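Local coordinates for glutaconate CoA-transferase subunit A (Acidaminococcus fermentans, PDB 1POI), which transfers the CoA moiety from acetyl-CoA to glutaconate, (R)-2-hydroxyglutarate and related acids in the hydroxyglutarate pathway of glutamate degradation, at residues P170-A175 with E202-T207; S83-K88 with K268-F273; T96-S101 with E138-L143. All coordinates share one frame; numbering follows the deposited sequence.

Interaction 1. Residues P170-A175 with E202-T207; sequences PQVDVA and EAAKYT
Strands 174-179 and 206-211 begin here side by side and parallel, V174 level with Y206 and A175 with T207; 206-211 follows soon after helix 197-203, whose helical conformation A204 is the first residue to leave. Three backbone bonds cross the gap. K205 N donates to V172 O over 2.9 Å, arriving in the plane of the carbonyl. One residue on, Y206 N reaches D173 O at 2.8 Å, nearly along the C=O axis (162°). Y206 also gives its own oxygen to A175 N, 3.0 Å away, so that it bonds on both sides of V174, as in a regular parallel ladder. The carbonyls attract carbon donors too: A204 CA lies 2.9 Å from V172 O, and V174 CA 3.2 Å from Y206 O.

The side chains add apolar contacts. A175 CB presses on A204 CB at 3.3 Å, tight for two methyl groups. V172 CG1, anti to its backbone N (chi1 -175°), also touches A204 CB, at 3.8 Å. D173 points its CB away from 202-207, and its OD2 accepts from H19 N and forms a salt bridge with K145. T207 N is taken by D235 OD2, and A175 continues the ladder to I208.

This is the start of two neighbouring strands in a parallel alpha/beta sheet, with helix 197-203 in the connection between them. Since every hydrogen bond across the contact joins main chain to main chain, the register is set by the backbone, while the small A175 and A204 probably allow the helix end to lie close against the strand.

Interaction 2. Residues S83-K88 with K268-F273; sequences SRRFRK and KTQEDF
R85 lays its CG over the face of the F273 ring, 3.6 Å from the centroid and 10° off the normal, a CH-pi contact. The chain is folded to do this: chi2 is nearly eclipsed at 11°, and a second bend at chi3 swings the guanidinium back toward Q270. There NE and NH2 grip one atom side-on, Q270 OE1, at 3.1 Å from NE and 3.3 Å from NH2. Both donors sit above the plane of the amide, which is turned 67° from the guanidinium. W89 NE1 donates to the same oxygen, while R85 NH1 goes to S267 O. One face of the R85 guanidinium lies against the backbone at T269 and Q270.

Beside it, R84 and K268 run alongside each other in the same direction, K268 CE standing 3.6 Å above the centre of the R84 guanidinium. These like charges are close, but D264 forms a salt bridge with R84 NH2. An alanine at R85 would lose the ring contact and the double grip on Q270, and would probably loosen this junction.

T269 OG1 accepts from D272 N at 3.1 Å, a classical N-cap on helix 270-282. Two helix starts thus meet: one helix joins strands 66-71 and 96-99 of the parallel alpha/beta sheet, and the other belongs to the helical C-terminal part of the chain.

Interaction 3. Residues T96-S101 with E138-L143; sequences TMEDYS and EVRKTL
E98 sends its side chain from strand 96-99 toward the tip of R140. CB passes 3.9 Å from R140 NH2, and CG, anti to the backbone N (chi1 -168°), comes closer to that nitrogen. The chain then bends at chi2 and brings OE2 to the edge of the guanidinium, in its plane, the two flat groups only 10° apart although the side chains cross at about a right angle. OE2 accepts from R140 NH2 at 3.0 Å through its anti lone pair; the bond is nearly straight (165°) and completes a salt bridge. I135 N donates to OE2 as well. OE1, also through its anti lone pair, takes D99 N at 2.9 Å, and it is further held by G134 N and K150 NZ.

R140 reaches this spot from helix 137-141 with an extended chain, and its NH1 is bonded to P147 O. Its NH2 gives a second bond to a water, 3.1 Å away at the edge of the guanidinium, and the water donates to Y100 OH at 2.9 Å. The hydroxyl is bonded to K150 O as well. Nearer the start of the strand T96 CG2 meets L143 CD1 tip to tip at 4.1 Å, a loose apolar contact.

The short helix is thereby fastened to strand 96-99, an outermost strand of the parallel sheet within this chain. A buried carboxylate surrounded by an arginine, a lysine and three backbone N-H groups would be expected to stay ionised, and R140, gripped at both terminal nitrogens, is likely to have little freedom to turn.

In the fold
From the N terminus, 83-88 opens interaction 2, whose loop spans most of the chain. Strand 96-99 follows, and interaction 3 closes its loop at 138-143. Interaction 1 opens at 170-175 and closes at 202-207, in series with interaction 3. Both nest inside interaction 2, which closes at 268-273 and ties helix 84-92, leading into strand 96-99, to helix 270-282 in the C-terminal helical part; no loops cross. Interactions 1 and 3 reach the same parallel sheet, one between neighbouring strands, the other at an outermost one. Interactions 2 and 3 touch, F86 CE1 lying 3.6 Å from M97 SD; interactions 1 and 2 lie on opposite sides of the chain's centre, their centres about 29 Å apart.

Interaction 1. Residues P170-A175 with E202-T207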
loop_
_atom_site.group_PDB
_atom_site.type_symbol
_atom_site.label_atom_id
_atom_site.label_comp_id
_atom_site.label_asym_id
_atom_site.label_seq_id
_atom_site.Cartn_x
_atom_site.Cartn_y
_atom_site.Cartn_z
ATOM N N PRO A 170 19.320 -29.785 -16.234
ATOM C CA PRO A 170 19.535 -29.070 -17.489
ATOM C C PRO A 170 20.426 -27.828 -17.400
ATOM O O PRO A 170 20.461 -27.161 -16.376
ATOM C CB PRO A 170 18.113 -28.712 -17.904
ATOM C CG PRO A 170 17.481 -28.378 -16.596
ATOM C CD PRO A 170 17.982 -29.494 -15.687
ATOM N N GLN A 171 21.145 -27.527 -18.483
ATOM C CA GLN A 171 22.032 -26.365 -18.563
ATOM C C GLN A 171 21.412 -25.374 -19.535
ATOM O O GLN A 171 21.483 -25.527 -20.749
ATOM C CB GLN A 171 23.410 -26.793 -19.043
ATOM C CG GLN A 171 24.043 -27.810 -18.120
ATOM C CD GLN A 171 25.493 -28.062 -18.446
ATOM O OE1 GLN A 171 26.354 -27.196 -18.230
ATOM N NE2 GLN A 171 25.781 -29.249 -18.972
ATOM N N VAL A 172 20.815 -24.342 -18.980
ATOM C CA VAL A 172 20.105 -23.365 -19.758
ATOM C C VAL A 172 20.975 -22.193 -20.199
ATOM O O VAL A 172 21.493 -21.442 -19.370
ATOM C CB VAL A 172 18.862 -22.890 -18.946
ATOM C CG1 VAL A 172 18.001 -21.947 -19.775
ATOM C CG2 VAL A 172 18.051 -24.114 -18.471
ATOM N N ASP A 173 21.081 -21.999 -21.510
ATOM C CA ASP A 173 21.889 -20.925 -22.047
ATOM C C ASP A 173 21.222 -19.588 -21.860
ATOM O O ASP A 173 21.847 -18.664 -21.346
ATOM C CB ASP A 173 22.188 -21.163 -23.526
ATOM C CG ASP A 173 23.005 -22.408 -23.758
ATOM O OD1 ASP A 173 23.993 -22.614 -23.012
ATOM O OD2 ASP A 173 22.670 -23.182 -24.678
ATOM N N VAL A 174 19.980 -19.467 -22.340
ATOM C CA VAL A 174 19.200 -18.221 -22.211
ATOM C C VAL A 174 17.843 -18.478 -21.531
ATOM O O VAL A 174 17.173 -19.509 -21.761
ATOM C CB VAL A 174 18.864 -17.567 -23.568
ATOM C CG1 VAL A 174 18.679 -16.073 -23.400
ATOM C CG2 VAL A 174 19.913 -17.856 -24.585
ATOM N N ALA A 175 17.448 -17.527 -20.699
ATOM C CA ALA A 175 16.171 -17.586 -20.014
ATOM C C ALA A 175 15.443 -16.309 -20.408
ATOM O O ALA A 175 16.048 -15.210 -20.386
ATOM C CB ALA A 175 16.373 -17.621 -18.548
ATOM N N GLU A 202 18.073 -17.736 -12.635
ATOM C CA GLU A 202 19.189 -17.992 -11.759
ATOM C C GLU A 202 20.078 -19.008 -12.478
ATOM O O GLU A 202 21.307 -18.865 -12.489
ATOM C CB GLU A 202 18.725 -18.546 -10.403
ATOM C CG GLU A 202 19.887 -18.904 -9.475
ATOM C CD GLU A 202 19.528 -18.947 -7.987
ATOM O OE1 GLU A 202 18.563 -19.641 -7.606
ATOM O OE2 GLU A 202 20.238 -18.301 -7.187
ATOM N N ALA A 203 19.444 -20.013 -13.085
ATOM C CA ALA A 203 20.136 -21.062 -13.817
ATOM C C ALA A 203 20.786 -20.586 -15.101
ATOM O O ALA A 203 21.998 -20.670 -15.244
ATOM C CB ALA A 203 19.206 -22.204 -14.118
ATOM N N ALA A 204 19.987 -20.077 -16.035
ATOM C CA ALA A 204 20.489 -19.616 -17.333
ATOM C C ALA A 204 21.739 -18.787 -17.261
ATOM O O ALA A 204 21.910 -18.006 -16.345
ATOM C CB ALA A 204 19.423 -18.835 -18.071
ATOM N N LYS A 205 22.614 -18.989 -18.242
ATOM C CA LYS A 205 23.853 -18.252 -18.332
ATOM C C LYS A 205 23.550 -16.819 -18.661
ATOM O O LYS A 205 24.192 -15.918 -18.131
ATOM C CB LYS A 205 24.766 -18.841 -19.403
ATOM C CG LYS A 205 26.048 -18.024 -19.601
ATOM C CD LYS A 205 27.012 -18.684 -20.557
ATOM C CE LYS A 205 28.074 -17.702 -21.040
ATOM N NZ LYS A 205 28.762 -17.010 -19.914
ATOM N N TYR A 206 22.626 -16.624 -19.595
ATOM C CA TYR A 206 22.183 -15.292 -20.017
ATOM C C TYR A 206 20.692 -15.160 -19.722
ATOM O O TYR A 206 19.937 -16.117 -19.964
ATOM C CB TYR A 206 22.405 -15.089 -21.517
ATOM C CG TYR A 206 23.854 -15.032 -21.904
ATOM C CD1 TYR A 206 24.615 -13.896 -21.639
ATOM C CD2 TYR A 206 24.487 -16.142 -22.481
ATOM C CE1 TYR A 206 25.972 -13.865 -21.927
ATOM C CE2 TYR A 206 25.839 -16.124 -22.777
ATOM C CZ TYR A 206 26.582 -14.986 -22.492
ATOM O OH TYR A 206 27.943 -14.972 -22.733
ATOM N N THR A 207 20.263 -14.009 -19.198
ATOM C CA THR A 207 18.841 -13.797 -18.905
ATOM C C THR A 207 18.282 -12.522 -19.509
ATOM O O THR A 207 18.856 -11.433 -19.335
ATOM C CB THR A 207 18.530 -13.774 -17.387
ATOM O OG1 THR A 207 18.761 -15.071 -16.831
ATOM C CG2 THR A 207 17.057 -13.426 -17.152
#

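Interaction 2. Residues S83-K88 with K268-F273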
loop_
_atom_site.group_PDB
_atom_site.type_symbol
_atom_site.label_atom_id
_atom_site.label_comp_id
_atom_site.label_asym_id
_atom_site.label_seq_id
_atom_site.Cartn_x
_atom_site.Cartn_y
_atom_site.Cartn_z
ATOM N N SER A 83 -2.003 -28.129 -28.314
ATOM C CA SER A 83 -1.481 -27.288 -29.386
ATOM C C SER A 83 -1.410 -28.056 -30.696
ATOM O O SER A 83 -0.940 -29.196 -30.757
ATOM C CB SER A 83 -0.120 -26.720 -29.023
ATOM O OG SER A 83 -0.227 -25.847 -27.915
ATOM N N ARG A 84 -1.874 -27.401 -31.746
ATOM C CA ARG A 84 -1.951 -28.015 -33.053
ATOM C C ARG A 84 -0.657 -28.165 -33.841
ATOM O O ARG A 84 -0.406 -29.238 -34.352
ATOM C CB ARG A 84 -3.061 -27.328 -33.853
ATOM C CG ARG A 84 -4.369 -27.289 -33.059
ATOM C CD ARG A 84 -5.364 -26.312 -33.636
ATOM N NE ARG A 84 -6.589 -26.226 -32.845
ATOM C CZ ARG A 84 -7.470 -27.214 -32.698
ATOM N NH1 ARG A 84 -7.273 -28.386 -33.282
ATOM N NH2 ARG A 84 -8.559 -27.032 -31.963
ATOM N N ARG A 85 0.169 -27.125 -33.935
ATOM C CA ARG A 85 1.428 -27.252 -34.669
ATOM C C ARG A 85 2.242 -28.332 -33.964
ATOM O O ARG A 85 2.830 -29.206 -34.600
ATOM C CB ARG A 85 2.209 -25.939 -34.665
ATOM C CG ARG A 85 1.941 -24.981 -35.834
ATOM C CD ARG A 85 0.739 -25.362 -36.690
ATOM N NE ARG A 85 1.031 -26.369 -37.699
ATOM C CZ ARG A 85 0.166 -27.302 -38.094
ATOM N NH1 ARG A 85 -1.050 -27.371 -37.572
ATOM N NH2 ARG A 85 0.511 -28.167 -39.034
ATOM N N PHE A 86 2.199 -28.288 -32.636
ATOM C CA PHE A 86 2.877 -29.223 -31.754
ATOM C C PHE A 86 2.463 -30.671 -32.055
ATOM O O PHE A 86 3.279 -31.448 -32.513
ATOM C CB PHE A 86 2.585 -28.816 -30.279
ATOM C CG PHE A 86 2.786 -29.918 -29.260
ATOM C CD1 PHE A 86 4.051 -30.213 -28.769
ATOM C CD2 PHE A 86 1.706 -30.679 -28.816
ATOM C CE1 PHE A 86 4.237 -31.257 -27.854
ATOM C CE2 PHE A 86 1.881 -31.717 -27.907
ATOM C CZ PHE A 86 3.151 -32.007 -27.427
ATOM N N ARG A 87 1.194 -31.028 -31.880
ATOM C CA ARG A 87 0.782 -32.407 -32.129
ATOM C C ARG A 87 0.878 -32.837 -33.582
ATOM O O ARG A 87 0.918 -34.030 -33.875
ATOM C CB ARG A 87 -0.623 -32.683 -31.584
ATOM C CG ARG A 87 -1.754 -31.949 -32.285
ATOM C CD ARG A 87 -2.780 -32.930 -32.902
ATOM N NE ARG A 87 -3.478 -33.771 -31.924
ATOM C CZ ARG A 87 -4.463 -33.352 -31.119
ATOM N NH1 ARG A 87 -4.878 -32.082 -31.157
ATOM N NH2 ARG A 87 -5.066 -34.217 -30.298
ATOM N N LYS A 88 0.932 -31.875 -34.495
ATOM C CA LYS A 88 1.024 -32.195 -35.918
ATOM C C LYS A 88 2.459 -32.558 -36.272
ATOM O O LYS A 88 2.729 -33.622 -36.839
ATOM C CB LYS A 88 0.534 -31.023 -36.782
ATOM C CG LYS A 88 0.225 -31.402 -38.218
ATOM C CD LYS A 88 -0.599 -32.691 -38.305
ATOM C CE LYS A 88 0.265 -33.899 -38.697
ATOM N NZ LYS A 88 -0.432 -35.200 -38.423
ATOM N N LYS A 268 -4.741 -24.841 -37.178
ATOM C CA LYS A 268 -5.201 -26.200 -37.492
ATOM C C LYS A 268 -4.554 -26.705 -38.761
ATOM O O LYS A 268 -4.724 -27.875 -39.123
ATOM C CB LYS A 268 -6.721 -26.298 -37.620
ATOM C CG LYS A 268 -7.465 -25.868 -36.385
ATOM C CD LYS A 268 -8.944 -26.211 -36.437
ATOM C CE LYS A 268 -9.661 -25.597 -35.223
ATOM N NZ LYS A 268 -11.069 -26.033 -35.075
ATOM N N THR A 269 -3.905 -25.795 -39.488
ATOM C CA THR A 269 -3.198 -26.138 -40.713
ATOM C C THR A 269 -1.994 -25.215 -40.868
ATOM O O THR A 269 -2.047 -24.009 -40.561
ATOM C CB THR A 269 -4.061 -25.987 -41.988
ATOM O OG1 THR A 269 -4.252 -24.595 -42.276
ATOM C CG2 THR A 269 -5.411 -26.679 -41.854
ATOM N N GLN A 270 -0.934 -25.781 -41.423
ATOM C CA GLN A 270 0.310 -25.079 -41.673
ATOM C C GLN A 270 0.112 -23.843 -42.555
ATOM O O GLN A 270 0.806 -22.833 -42.387
ATOM C CB GLN A 270 1.274 -26.033 -42.355
ATOM C CG GLN A 270 2.702 -25.573 -42.338
ATOM C CD GLN A 270 3.241 -25.482 -40.944
ATOM O OE1 GLN A 270 2.997 -26.365 -40.114
ATOM N NE2 GLN A 270 3.948 -24.394 -40.656
ATOM N N GLU A 271 -0.831 -23.934 -43.495
ATOM C CA GLU A 271 -1.136 -22.843 -44.421
ATOM C C GLU A 271 -1.726 -21.656 -43.688
ATOM O O GLU A 271 -1.252 -20.513 -43.835
ATOM C CB GLU A 271 -2.175 -23.277 -45.451
ATOM C CG GLU A 271 -1.809 -24.440 -46.341
ATOM C CD GLU A 271 -2.700 -24.498 -47.586
ATOM O OE1 GLU A 271 -3.548 -23.586 -47.764
ATOM O OE2 GLU A 271 -2.543 -25.447 -48.394
ATOM N N ASP A 272 -2.807 -21.942 -42.951
ATOM C CA ASP A 272 -3.528 -20.929 -42.182
ATOM C C ASP A 272 -2.549 -20.357 -41.194
ATOM O O ASP A 272 -2.496 -19.136 -41.000
ATOM C CB ASP A 272 -4.723 -21.535 -41.422
ATOM C CG ASP A 272 -5.921 -21.871 -42.323
ATOM O OD1 ASP A 272 -6.010 -21.366 -43.470
ATOM O OD2 ASP A 272 -6.795 -22.640 -41.855
ATOM N N PHE A 273 -1.737 -21.257 -40.629
ATOM C CA PHE A 273 -0.720 -20.916 -39.644
ATOM C C PHE A 273 0.328 -19.942 -40.171
ATOM O O PHE A 273 0.548 -18.865 -39.597
ATOM C CB PHE A 273 -0.028 -22.180 -39.146
ATOM C CG PHE A 273 1.020 -21.912 -38.117
ATOM C CD1 PHE A 273 0.662 -21.636 -36.799
ATOM C CD2 PHE A 273 2.367 -21.855 -38.472
ATOM C CE1 PHE A 273 1.627 -21.301 -35.852
ATOM C CE2 PHE A 273 3.341 -21.520 -37.529
ATOM C CZ PHE A 273 2.966 -21.241 -36.219
#

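Interaction 3. Residues T96-S101 with E138-L143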
loop_
_atom_site.group_PDB
_atom_site.type_symbol
_atom_site.label_atom_id
_atom_site.label_comp_id
_atom_site.label_asym_id
_atom_site.label_seq_id
_atom_site.Cartn_x
_atom_site.Cartn_y
_atom_site.Cartn_z
ATOM N N THR A 96 11.818 -33.749 -32.757
ATOM C CA THR A 96 12.543 -34.619 -31.811
ATOM C C THR A 96 11.966 -34.244 -30.446
ATOM O O THR A 96 12.146 -33.107 -29.988
ATOM C CB THR A 96 14.091 -34.306 -31.749
ATOM O OG1 THR A 96 14.646 -34.140 -33.060
ATOM C CG2 THR A 96 14.823 -35.433 -31.057
ATOM N N MET A 97 11.371 -35.196 -29.745
ATOM C CA MET A 97 10.757 -34.848 -28.464
ATOM C C MET A 97 10.779 -35.879 -27.345
ATOM O O MET A 97 10.499 -37.062 -27.561
ATOM C CB MET A 97 9.294 -34.454 -28.715
ATOM C CG MET A 97 8.506 -34.090 -27.469
ATOM S SD MET A 97 6.801 -33.829 -27.832
ATOM C CE MET A 97 6.189 -35.396 -27.368
ATOM N N GLU A 98 11.029 -35.401 -26.130
ATOM C CA GLU A 98 11.044 -36.265 -24.951
ATOM C C GLU A 98 9.878 -35.870 -24.034
ATOM O O GLU A 98 9.457 -34.717 -24.010
ATOM C CB GLU A 98 12.371 -36.122 -24.189
ATOM C CG GLU A 98 12.601 -37.177 -23.126
ATOM C CD GLU A 98 12.377 -38.609 -23.625
ATOM O OE1 GLU A 98 11.221 -39.060 -23.643
ATOM O OE2 GLU A 98 13.349 -39.301 -23.986
ATOM N N ASP A 99 9.349 -36.839 -23.305
ATOM C CA ASP A 99 8.265 -36.613 -22.369
ATOM C C ASP A 99 8.706 -36.921 -20.959
ATOM O O ASP A 99 9.165 -38.030 -20.678
ATOM C CB ASP A 99 7.103 -37.570 -22.633
ATOM C CG ASP A 99 6.078 -37.011 -23.570
ATOM O OD1 ASP A 99 5.711 -35.810 -23.445
ATOM O OD2 ASP A 99 5.634 -37.805 -24.425
ATOM N N TYR A 100 8.530 -35.950 -20.079
ATOM C CA TYR A 100 8.794 -36.109 -18.648
ATOM C C TYR A 100 7.481 -35.626 -18.011
ATOM O O TYR A 100 6.696 -34.910 -18.646
ATOM C CB TYR A 100 9.933 -35.191 -18.146
ATOM C CG TYR A 100 11.355 -35.638 -18.454
ATOM C CD1 TYR A 100 11.907 -36.776 -17.855
ATOM C CD2 TYR A 100 12.152 -34.915 -19.332
ATOM C CE1 TYR A 100 13.217 -37.176 -18.128
ATOM C CE2 TYR A 100 13.457 -35.313 -19.608
ATOM C CZ TYR A 100 13.980 -36.438 -19.007
ATOM O OH TYR A 100 15.264 -36.816 -19.309
ATOM N N SER A 101 7.238 -36.034 -16.776
ATOM C CA SER A 101 6.068 -35.596 -16.032
ATOM C C SER A 101 6.359 -34.117 -15.757
ATOM O O SER A 101 7.520 -33.733 -15.648
ATOM C CB SER A 101 6.009 -36.336 -14.702
ATOM O OG SER A 101 6.729 -35.615 -13.716
ATOM N N GLU A 138 20.406 -43.666 -28.754
ATOM C CA GLU A 138 21.060 -43.577 -30.052
ATOM C C GLU A 138 20.956 -42.188 -30.660
ATOM O O GLU A 138 21.936 -41.655 -31.177
ATOM C CB GLU A 138 20.510 -44.632 -31.014
ATOM C CG GLU A 138 21.211 -44.640 -32.369
ATOM C CD GLU A 138 20.803 -45.813 -33.263
ATOM O OE1 GLU A 138 20.707 -46.958 -32.750
ATOM O OE2 GLU A 138 20.603 -45.588 -34.482
ATOM N N VAL A 139 19.779 -41.592 -30.603
ATOM C CA VAL A 139 19.637 -40.260 -31.146
ATOM C C VAL A 139 20.212 -39.230 -30.198
ATOM O O VAL A 139 20.812 -38.275 -30.638
ATOM C CB VAL A 139 18.160 -39.943 -31.507
ATOM C CG1 VAL A 139 17.952 -38.437 -31.700
ATOM C CG2 VAL A 139 17.775 -40.694 -32.787
ATOM N N ARG A 140 20.061 -39.431 -28.896
ATOM C CA ARG A 140 20.580 -38.480 -27.903
ATOM C C ARG A 140 22.085 -38.261 -28.030
ATOM O O ARG A 140 22.573 -37.122 -27.886
ATOM C CB ARG A 140 20.255 -38.955 -26.483
ATOM C CG ARG A 140 18.824 -38.677 -26.038
ATOM C CD ARG A 140 18.460 -39.504 -24.808
ATOM N NE ARG A 140 17.177 -39.107 -24.242
ATOM C CZ ARG A 140 16.968 -37.966 -23.588
ATOM N NH1 ARG A 140 17.951 -37.087 -23.402
ATOM N NH2 ARG A 140 15.755 -37.685 -23.135
ATOM N N LYS A 141 22.803 -39.355 -28.322
ATOM C CA LYS A 141 24.263 -39.358 -28.483
ATOM C C LYS A 141 24.787 -38.494 -29.616
ATOM O O LYS A 141 25.908 -37.987 -29.553
ATOM C CB LYS A 141 24.790 -40.789 -28.642
ATOM C CG LYS A 141 25.265 -41.402 -27.344
ATOM C CD LYS A 141 26.024 -42.702 -27.563
ATOM C CE LYS A 141 25.082 -43.824 -27.983
ATOM N NZ LYS A 141 25.738 -45.173 -28.134
ATOM N N THR A 142 23.979 -38.321 -30.648
ATOM C CA THR A 142 24.382 -37.519 -31.776
ATOM C C THR A 142 23.893 -36.085 -31.657
ATOM O O THR A 142 24.155 -35.271 -32.539
ATOM C CB THR A 142 23.834 -38.107 -33.053
ATOM O OG1 THR A 142 22.414 -37.966 -33.058
ATOM C CG2 THR A 142 24.156 -39.570 -33.126
ATOM N N LEU A 143 23.210 -35.768 -30.563
ATOM C CA LEU A 143 22.655 -34.425 -30.352
ATOM C C LEU A 143 23.422 -33.551 -29.391
ATOM O O LEU A 143 23.723 -33.951 -28.268
ATOM C CB LEU A 143 21.215 -34.515 -29.827
ATOM C CG LEU A 143 20.072 -34.713 -30.806
ATOM C CD1 LEU A 143 18.770 -34.892 -30.047
ATOM C CD2 LEU A 143 20.008 -33.502 -31.707
HETATM O O HOH W 1 16.479 -35.219 -21.335
#